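Side-chain contacts in protein SSD1 (PDB 7AM1), which binds mRNA untranslated regions and represses translation as a non-enzymatic pseudonuclease of the RNase II family: residues I366-I369 against V375-F378; V399-E404 against E445-S450; L478-L483 against V547-I552. All coordinates share one frame; numbering follows the deposited sequence.

From the N terminus the three contacts follow one another in series; none nests or crosses. Contact 1 closes the short loop between strands 367-370 and 378-384. Contact 2 then opens beyond strand 389-397 and closes about forty residues later at strand 446-456. Contact 3 starts at strand 476-479 and closes 64 residues later on helix 544-568. All lie in the RNB domain and reach one mixed sheet. Contacts 1 and 3 touch directly: A368 O lies 2.9 Å from L478 N, a probable hydrogen bond between neighbouring strands, and I369 packs on L480 and I549. Contact 2 stands apart, its centre about 14 Å from that of contact 1 and 22 Å from that of contact 3.

Contact 1: I366-I369 against V375-F378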
loop_
_atom_site.group_PDB
_atom_site.type_symbol
_atom_site.label_atom_id
_atom_site.label_comp_id
_atom_site.label_asym_id
_atom_site.label_seq_id
_atom_site.Cartn_x
_atom_site.Cartn_y
_atom_site.Cartn_z
ATOM N N ILE A 366 -33.948 2.045 -3.994
ATOM C CA ILE A 366 -32.609 1.508 -3.782
ATOM C C ILE A 366 -31.754 1.846 -4.993
ATOM O O ILE A 366 -32.142 1.577 -6.137
ATOM C CB ILE A 366 -32.656 -0.009 -3.547
ATOM C CG1 ILE A 366 -33.325 -0.314 -2.207
ATOM C CG2 ILE A 366 -31.250 -0.600 -3.548
ATOM C CD1 ILE A 366 -33.766 -1.749 -2.056
ATOM N N PHE A 367 -30.595 2.441 -4.756
ATOM C CA PHE A 367 -29.643 2.656 -5.833
ATOM C C PHE A 367 -28.414 1.799 -5.575
ATOM O O PHE A 367 -27.845 1.819 -4.478
ATOM C CB PHE A 367 -29.274 4.139 -5.997
ATOM C CG PHE A 367 -28.818 4.821 -4.738
ATOM C CD1 PHE A 367 -29.735 5.313 -3.830
ATOM C CD2 PHE A 367 -27.466 5.003 -4.484
ATOM C CE1 PHE A 367 -29.319 5.951 -2.676
ATOM C CE2 PHE A 367 -27.042 5.644 -3.331
ATOM C CZ PHE A 367 -27.973 6.117 -2.426
ATOM N N ALA A 368 -28.041 1.017 -6.581
ATOM C CA ALA A 368 -26.826 0.226 -6.520
ATOM C C ALA A 368 -25.646 1.122 -6.861
ATOM O O ALA A 368 -25.751 1.999 -7.722
ATOM C CB ALA A 368 -26.904 -0.950 -7.491
ATOM N N ILE A 369 -24.535 0.927 -6.157
ATOM C CA ILE A 369 -23.305 1.671 -6.408
ATOM C C ILE A 369 -22.376 0.814 -7.253
ATOM O O ILE A 369 -22.075 -0.333 -6.898
ATOM C CB ILE A 369 -22.622 2.093 -5.094
ATOM C CG1 ILE A 369 -23.611 2.860 -4.209
ATOM C CG2 ILE A 369 -21.369 2.909 -5.378
ATOM C CD1 ILE A 369 -23.964 4.243 -4.733
ATOM N N VAL A 375 -17.893 -4.674 -10.683
ATOM C CA VAL A 375 -19.313 -4.974 -10.542
ATOM C C VAL A 375 -19.955 -4.008 -9.554
ATOM O O VAL A 375 -19.304 -3.077 -9.066
ATOM C CB VAL A 375 -19.517 -6.434 -10.091
ATOM C CG1 VAL A 375 -18.900 -7.388 -11.099
ATOM C CG2 VAL A 375 -18.917 -6.653 -8.708
ATOM N N SER A 376 -21.246 -4.201 -9.288
ATOM C CA SER A 376 -21.944 -3.533 -8.196
ATOM C C SER A 376 -22.249 -4.568 -7.121
ATOM O O SER A 376 -22.975 -5.536 -7.372
ATOM C CB SER A 376 -23.233 -2.873 -8.681
ATOM O OG SER A 376 -23.995 -2.390 -7.588
ATOM N N GLU A 377 -21.686 -4.378 -5.934
ATOM C CA GLU A 377 -21.927 -5.305 -4.840
ATOM C C GLU A 377 -22.539 -4.640 -3.617
ATOM O O GLU A 377 -22.780 -5.326 -2.616
ATOM C CB GLU A 377 -20.625 -6.027 -4.452
ATOM C CG GLU A 377 -19.476 -5.154 -3.975
ATOM C CD GLU A 377 -18.205 -5.972 -3.773
ATOM O OE1 GLU A 377 -18.309 -7.073 -3.199
ATOM O OE2 GLU A 377 -17.108 -5.534 -4.190
ATOM N N PHE A 378 -22.826 -3.342 -3.678
ATOM C CA PHE A 378 -23.351 -2.593 -2.546
ATOM C C PHE A 378 -24.433 -1.652 -3.044
ATOM O O PHE A 378 -24.278 -1.022 -4.093
ATOM C CB PHE A 378 -22.239 -1.806 -1.860
ATOM C CG PHE A 378 -22.681 -1.059 -0.641
ATOM C CD1 PHE A 378 -22.876 -1.727 0.553
ATOM C CD2 PHE A 378 -22.864 0.313 -0.674
ATOM C CE1 PHE A 378 -23.263 -1.049 1.684
ATOM C CE2 PHE A 378 -23.243 0.994 0.458
ATOM C CZ PHE A 378 -23.441 0.311 1.639
#
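S376 makes the first close approach to the segment 366-369. Its OG stands anti to the backbone N (chi1 172°), and from there it donates to I369 O over 2.9 Å. The hydroxyl comes in well above the carbonyl plane, 64° out of it. The same OG lies 3.2 Å from A368 CB, so this methyl sits close against the oxygen. The backbone N of S376 is held separately by the hydroxyl of S439. Replacing S376 by an alanine is likely to leave I369 O without this hydroxyl partner and to open a small gap beside the A368 methyl. E377 turns away from the segment. Its carboxylate is engaged elsewhere, OE1 taking the backbone N-H of M664 and OE2 the indole N-H of W374. The chain here leads from strand 367-370 into the antiparallel strand 378-384, two neighbours in the mixed sheet of the RNB domain. F378 joins them: its O accepts from I369 N at 2.9 Å, in a nearly straight bond of 171°. On one face of this sheet I369 and F378 put their side chains side by side. I369 CG1 approaches the edge of the F378 ring near its plane, 4.4 Å from CD2, a loose apolar touch. I369 CD1 lies at the edge of the F367 ring, in its plane. F378 also packs on I549, I552 and K553 of helix 544-568.

Contact 2: V399-E404 against E445-S450; sequences VTSHIE and ESATLS
The backbones come nearest at S401 and A447, with 7.8 Å between their CA atoms, where the 3-10 turn 399-402 faces the start of strand 446-456. No hydrogen bond joins the segments. A447 points its methyl toward the turn, and two side chains meet it. S401 OG lies 4.1 Å from A447 CB. It sits between its own backbone N and carbonyl carbon (chi1 72°) and is bonded to D398 O, so its polar partner is not in the strand. H402 brings its ring up to the same methyl, CE1 standing 4.4 Å from A447 CB and approaching obliquely. The 3-10 turn is closed by a bond of 2.9 Å from H402 N to V399 O. V399 O also lies at the edge of the H402 ring, in its plane, and H402 ND1 makes a weak hydrogen bond to D398 O. The contact thus packs the turn leaving strand 389-397 against the neighbouring strand 446-456 of the RNB-domain sheet. Backbone bonding between A447 and D398 joins the two just beside it. Helix 668-681 borders the turn: K677 NZ bonds T400 OG1, and R674 NH2 bonds I403 O.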
loop_
_atom_site.group_PDB
_atom_site.type_symbol
_atom_site.label_atom_id
_atom_site.label_comp_id
_atom_site.label_asym_id
_atom_site.label_seq_id
_atom_site.Cartn_x
_atom_site.Cartn_y
_atom_site.Cartn_z
ATOM N N VAL A 399 -23.287 -13.314 -1.575
ATOM C CA VAL A 399 -22.516 -14.176 -2.464
ATOM C C VAL A 399 -22.586 -15.625 -2.002
ATOM O O VAL A 399 -22.773 -16.539 -2.813
ATOM C CB VAL A 399 -21.055 -13.695 -2.554
ATOM C CG1 VAL A 399 -20.258 -14.593 -3.485
ATOM C CG2 VAL A 399 -20.982 -12.261 -3.032
ATOM N N THR A 400 -22.429 -15.861 -0.693
ATOM C CA THR A 400 -22.295 -17.230 -0.205
ATOM C C THR A 400 -23.593 -18.020 -0.319
ATOM O O THR A 400 -23.553 -19.253 -0.288
ATOM C CB THR A 400 -21.799 -17.255 1.247
ATOM O OG1 THR A 400 -22.760 -16.651 2.117
ATOM C CG2 THR A 400 -20.462 -16.522 1.377
ATOM N N SER A 401 -24.738 -17.349 -0.451
ATOM C CA SER A 401 -25.970 -18.066 -0.750
ATOM C C SER A 401 -25.950 -18.692 -2.139
ATOM O O SER A 401 -26.856 -19.468 -2.459
ATOM C CB SER A 401 -27.176 -17.134 -0.615
ATOM O OG SER A 401 -27.227 -16.200 -1.680
ATOM N N HIS A 402 -24.956 -18.367 -2.967
ATOM C CA HIS A 402 -24.805 -18.963 -4.288
ATOM C C HIS A 402 -23.633 -19.932 -4.362
ATOM O O HIS A 402 -23.293 -20.393 -5.457
ATOM C CB HIS A 402 -24.626 -17.875 -5.348
ATOM C CG HIS A 402 -25.798 -16.957 -5.478
ATOM N ND1 HIS A 402 -25.917 -15.792 -4.750
ATOM C CD2 HIS A 402 -26.903 -17.029 -6.257
ATOM C CE1 HIS A 402 -27.044 -15.185 -5.077
ATOM N NE2 HIS A 402 -27.663 -15.916 -5.988
ATOM N N ILE A 403 -23.000 -20.242 -3.232
ATOM C CA ILE A 403 -21.805 -21.078 -3.213
ATOM C C ILE A 403 -21.951 -22.087 -2.083
ATOM O O ILE A 403 -22.127 -21.700 -0.923
ATOM C CB ILE A 403 -20.518 -20.249 -3.031
ATOM C CG1 ILE A 403 -20.352 -19.281 -4.212
ATOM C CG2 ILE A 403 -19.314 -21.173 -2.869
ATOM C CD1 ILE A 403 -19.162 -18.326 -4.111
ATOM N N GLU A 404 -21.854 -23.370 -2.414
ATOM C CA GLU A 404 -21.874 -24.422 -1.407
ATOM C C GLU A 404 -20.515 -24.457 -0.716
ATOM O O GLU A 404 -19.481 -24.613 -1.376
ATOM C CB GLU A 404 -22.204 -25.766 -2.052
ATOM C CG GLU A 404 -22.271 -26.939 -1.080
ATOM N N GLU A 445 -33.725 -8.786 -9.446
ATOM C CA GLU A 445 -33.894 -9.202 -8.062
ATOM C C GLU A 445 -32.645 -9.948 -7.609
ATOM O O GLU A 445 -32.168 -10.851 -8.304
ATOM C CB GLU A 445 -35.132 -10.082 -7.928
ATOM C CG GLU A 445 -35.694 -10.150 -6.528
ATOM C CD GLU A 445 -37.083 -10.757 -6.496
ATOM O OE1 GLU A 445 -38.014 -10.157 -7.080
ATOM O OE2 GLU A 445 -37.235 -11.844 -5.897
ATOM N N SER A 446 -32.106 -9.557 -6.454
ATOM C CA SER A 446 -30.860 -10.119 -5.953
ATOM C C SER A 446 -30.977 -10.435 -4.471
ATOM O O SER A 446 -31.551 -9.656 -3.705
ATOM C CB SER A 446 -29.685 -9.158 -6.169
ATOM O OG SER A 446 -29.431 -8.972 -7.547
ATOM N N ALA A 447 -30.418 -11.573 -4.073
ATOM C CA ALA A 447 -30.322 -11.917 -2.663
ATOM C C ALA A 447 -29.194 -11.113 -2.028
ATOM O O ALA A 447 -28.094 -11.025 -2.584
ATOM C CB ALA A 447 -30.071 -13.413 -2.494
ATOM N N THR A 448 -29.462 -10.534 -0.860
ATOM C CA THR A 448 -28.515 -9.638 -0.216
ATOM C C THR A 448 -28.505 -9.896 1.284
ATOM O O THR A 448 -29.366 -10.589 1.829
ATOM C CB THR A 448 -28.853 -8.165 -0.508
ATOM O OG1 THR A 448 -30.255 -7.941 -0.308
ATOM C CG2 THR A 448 -28.489 -7.788 -1.942
ATOM N N LEU A 449 -27.481 -9.365 1.942
ATOM C CA LEU A 449 -27.435 -9.236 3.393
ATOM C C LEU A 449 -27.473 -7.748 3.704
ATOM O O LEU A 449 -26.687 -6.976 3.144
ATOM C CB LEU A 449 -26.174 -9.882 3.976
ATOM C CG LEU A 449 -25.973 -11.386 3.749
ATOM C CD1 LEU A 449 -24.665 -11.874 4.385
ATOM C CD2 LEU A 449 -27.149 -12.192 4.286
ATOM N N SER A 450 -28.389 -7.337 4.573
ATOM C CA SER A 450 -28.658 -5.923 4.771
ATOM C C SER A 450 -28.433 -5.515 6.217
ATOM O O SER A 450 -28.711 -6.282 7.145
ATOM C CB SER A 450 -30.091 -5.576 4.363
ATOM O OG SER A 450 -30.312 -5.847 2.991
#

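Contact 3: L478-L483 against V547-I552; sequences LSLEQL and VVINEI
No ring or other flat group meets across this contact; L480 and L483 touch I549 through methyl and methylene carbons. The amide of Q482 works within the segment 478-483. Its OE1 accepts from S479 N at 3.0 Å, with an angle of 166° at the hydrogen. The donor is tilted 29° from the amide's carbonyl plane. In return S479 OG accepts from Q482 N, also at 3.0 Å. These two bonds make a capping box, with S479 as the N-cap of helix 480-488. They hold the start of the helix where strand 476-479 ends. L483 N adds a backbone bond to S479 O. The capped turn presents L480 and L483 to the helix 544-568. I549 meets both with its CG1: L480 CD2 lies 3.9 Å away and L483 CD2 lies 3.7 Å away. I549 CD1 extends the second contact, at 4.0 Å from L483 CD2. The side chains of both leucines cross that of I549 obliquely. I549 has CG1 beside its backbone N (chi1 -59°), and this branch reaches the two leucine methyls. The packing is apolar and involves few atoms. L480 also packs on I369, and I549 on I369, F378 and L380, so the contact merges with the face of the sheet under the helix. Strand 476-479 is the outermost strand there, running parallel to strand 367-370, and L478 also makes a backbone bond with S370. Helix 495-510 lies alongside: A503 meets V548, V499 meets I552, and R510 forms a salt bridge with E551.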
loop_
_atom_site.group_PDB
_atom_site.type_symbol
_atom_site.label_atom_id
_atom_site.label_comp_id
_atom_site.label_asym_id
_atom_site.label_seq_id
_atom_site.Cartn_x
_atom_site.Cartn_y
_atom_site.Cartn_z
ATOM N N LEU A 478 -25.799 4.012 -9.803
ATOM C CA LEU A 478 -24.913 5.155 -9.965
ATOM C C LEU A 478 -23.470 4.707 -9.795
ATOM O O LEU A 478 -23.162 3.913 -8.898
ATOM C CB LEU A 478 -25.210 6.260 -8.943
ATOM C CG LEU A 478 -26.429 7.150 -9.166
ATOM C CD1 LEU A 478 -26.609 8.075 -7.974
ATOM C CD2 LEU A 478 -26.292 7.948 -10.450
ATOM N N SER A 479 -22.590 5.216 -10.652
ATOM C CA SER A 479 -21.165 5.089 -10.407
ATOM C C SER A 479 -20.726 6.148 -9.403
ATOM O O SER A 479 -21.392 7.169 -9.210
ATOM C CB SER A 479 -20.363 5.254 -11.697
ATOM O OG SER A 479 -20.445 6.590 -12.153
ATOM N N LEU A 480 -19.580 5.898 -8.766
ATOM C CA LEU A 480 -19.027 6.885 -7.848
ATOM C C LEU A 480 -18.747 8.198 -8.563
ATOM O O LEU A 480 -18.862 9.270 -7.960
ATOM C CB LEU A 480 -17.753 6.348 -7.195
ATOM C CG LEU A 480 -17.951 5.198 -6.203
ATOM C CD1 LEU A 480 -16.608 4.662 -5.725
ATOM C CD2 LEU A 480 -18.794 5.646 -5.017
ATOM N N GLU A 481 -18.383 8.135 -9.846
ATOM C CA GLU A 481 -18.203 9.357 -10.620
ATOM C C GLU A 481 -19.528 10.089 -10.777
ATOM O O GLU A 481 -19.593 11.313 -10.607
ATOM C CB GLU A 481 -17.607 9.035 -11.991
ATOM C CG GLU A 481 -16.139 8.628 -11.965
ATOM C CD GLU A 481 -15.918 7.251 -11.369
ATOM O OE1 GLU A 481 -16.846 6.417 -11.434
ATOM O OE2 GLU A 481 -14.816 7.003 -10.830
ATOM N N GLN A 482 -20.596 9.352 -11.085
ATOM C CA GLN A 482 -21.916 9.962 -11.176
ATOM C C GLN A 482 -22.378 10.476 -9.820
ATOM O O GLN A 482 -22.970 11.557 -9.731
ATOM C CB GLN A 482 -22.919 8.955 -11.739
ATOM C CG GLN A 482 -22.663 8.578 -13.184
ATOM C CD GLN A 482 -23.575 7.470 -13.668
ATOM O OE1 GLN A 482 -23.995 6.612 -12.892
ATOM N NE2 GLN A 482 -23.896 7.490 -14.959
ATOM N N LEU A 483 -22.123 9.714 -8.751
ATOM C CA LEU A 483 -22.451 10.191 -7.411
ATOM C C LEU A 483 -21.745 11.509 -7.125
ATOM O O LEU A 483 -22.353 12.458 -6.619
ATOM C CB LEU A 483 -22.073 9.134 -6.368
ATOM C CG LEU A 483 -22.289 9.536 -4.906
ATOM C CD1 LEU A 483 -23.749 9.872 -4.642
ATOM C CD2 LEU A 483 -21.824 8.439 -3.963
ATOM N N VAL A 547 -15.798 8.783 -0.393
ATOM C CA VAL A 547 -15.716 8.944 1.055
ATOM C C VAL A 547 -17.088 8.754 1.688
ATOM O O VAL A 547 -17.214 8.136 2.754
ATOM C CB VAL A 547 -15.121 10.322 1.399
ATOM C CG1 VAL A 547 -15.233 10.608 2.889
ATOM C CG2 VAL A 547 -13.669 10.402 0.959
ATOM N N VAL A 548 -18.136 9.279 1.046
ATOM C CA VAL A 548 -19.499 9.104 1.546
ATOM C C VAL A 548 -19.834 7.623 1.663
ATOM O O VAL A 548 -20.246 7.140 2.725
ATOM C CB VAL A 548 -20.504 9.833 0.634
ATOM C CG1 VAL A 548 -21.928 9.376 0.932
ATOM C CG2 VAL A 548 -20.398 11.330 0.812
ATOM N N ILE A 549 -19.668 6.881 0.567
ATOM C CA ILE A 549 -19.981 5.459 0.585
ATOM C C ILE A 549 -19.023 4.714 1.506
ATOM O O ILE A 549 -19.419 3.746 2.163
ATOM C CB ILE A 549 -19.947 4.885 -0.846
ATOM C CG1 ILE A 549 -20.961 5.605 -1.748
ATOM C CG2 ILE A 549 -20.162 3.376 -0.828
ATOM C CD1 ILE A 549 -22.418 5.551 -1.276
ATOM N N ASN A 550 -17.756 5.146 1.575
ATOM C CA ASN A 550 -16.772 4.449 2.402
ATOM C C ASN A 550 -17.095 4.591 3.887
ATOM O O ASN A 550 -16.926 3.639 4.658
ATOM C CB ASN A 550 -15.358 4.974 2.110
ATOM C CG ASN A 550 -14.252 4.036 2.629
ATOM O OD1 ASN A 550 -14.373 2.808 2.568
ATOM N ND2 ASN A 550 -13.168 4.621 3.137
ATOM N N GLU A 551 -17.554 5.769 4.319
ATOM C CA GLU A 551 -17.872 5.923 5.735
ATOM C C GLU A 551 -19.145 5.169 6.098
ATOM O O GLU A 551 -19.287 4.707 7.236
ATOM C CB GLU A 551 -17.991 7.399 6.104
ATOM C CG GLU A 551 -16.642 8.106 6.240
ATOM C CD GLU A 551 -15.801 7.567 7.393
ATOM O OE1 GLU A 551 -16.381 7.185 8.435
ATOM O OE2 GLU A 551 -14.556 7.519 7.253
ATOM N N ILE A 552 -20.070 5.018 5.151
ATOM C CA ILE A 552 -21.235 4.176 5.403
ATOM C C ILE A 552 -20.815 2.715 5.518
ATOM O O ILE A 552 -21.281 1.996 6.407
ATOM C CB ILE A 552 -22.301 4.390 4.310
ATOM C CG1 ILE A 552 -22.967 5.759 4.493
ATOM C CG2 ILE A 552 -23.349 3.276 4.348
ATOM C CD1 ILE A 552 -23.807 6.198 3.312
#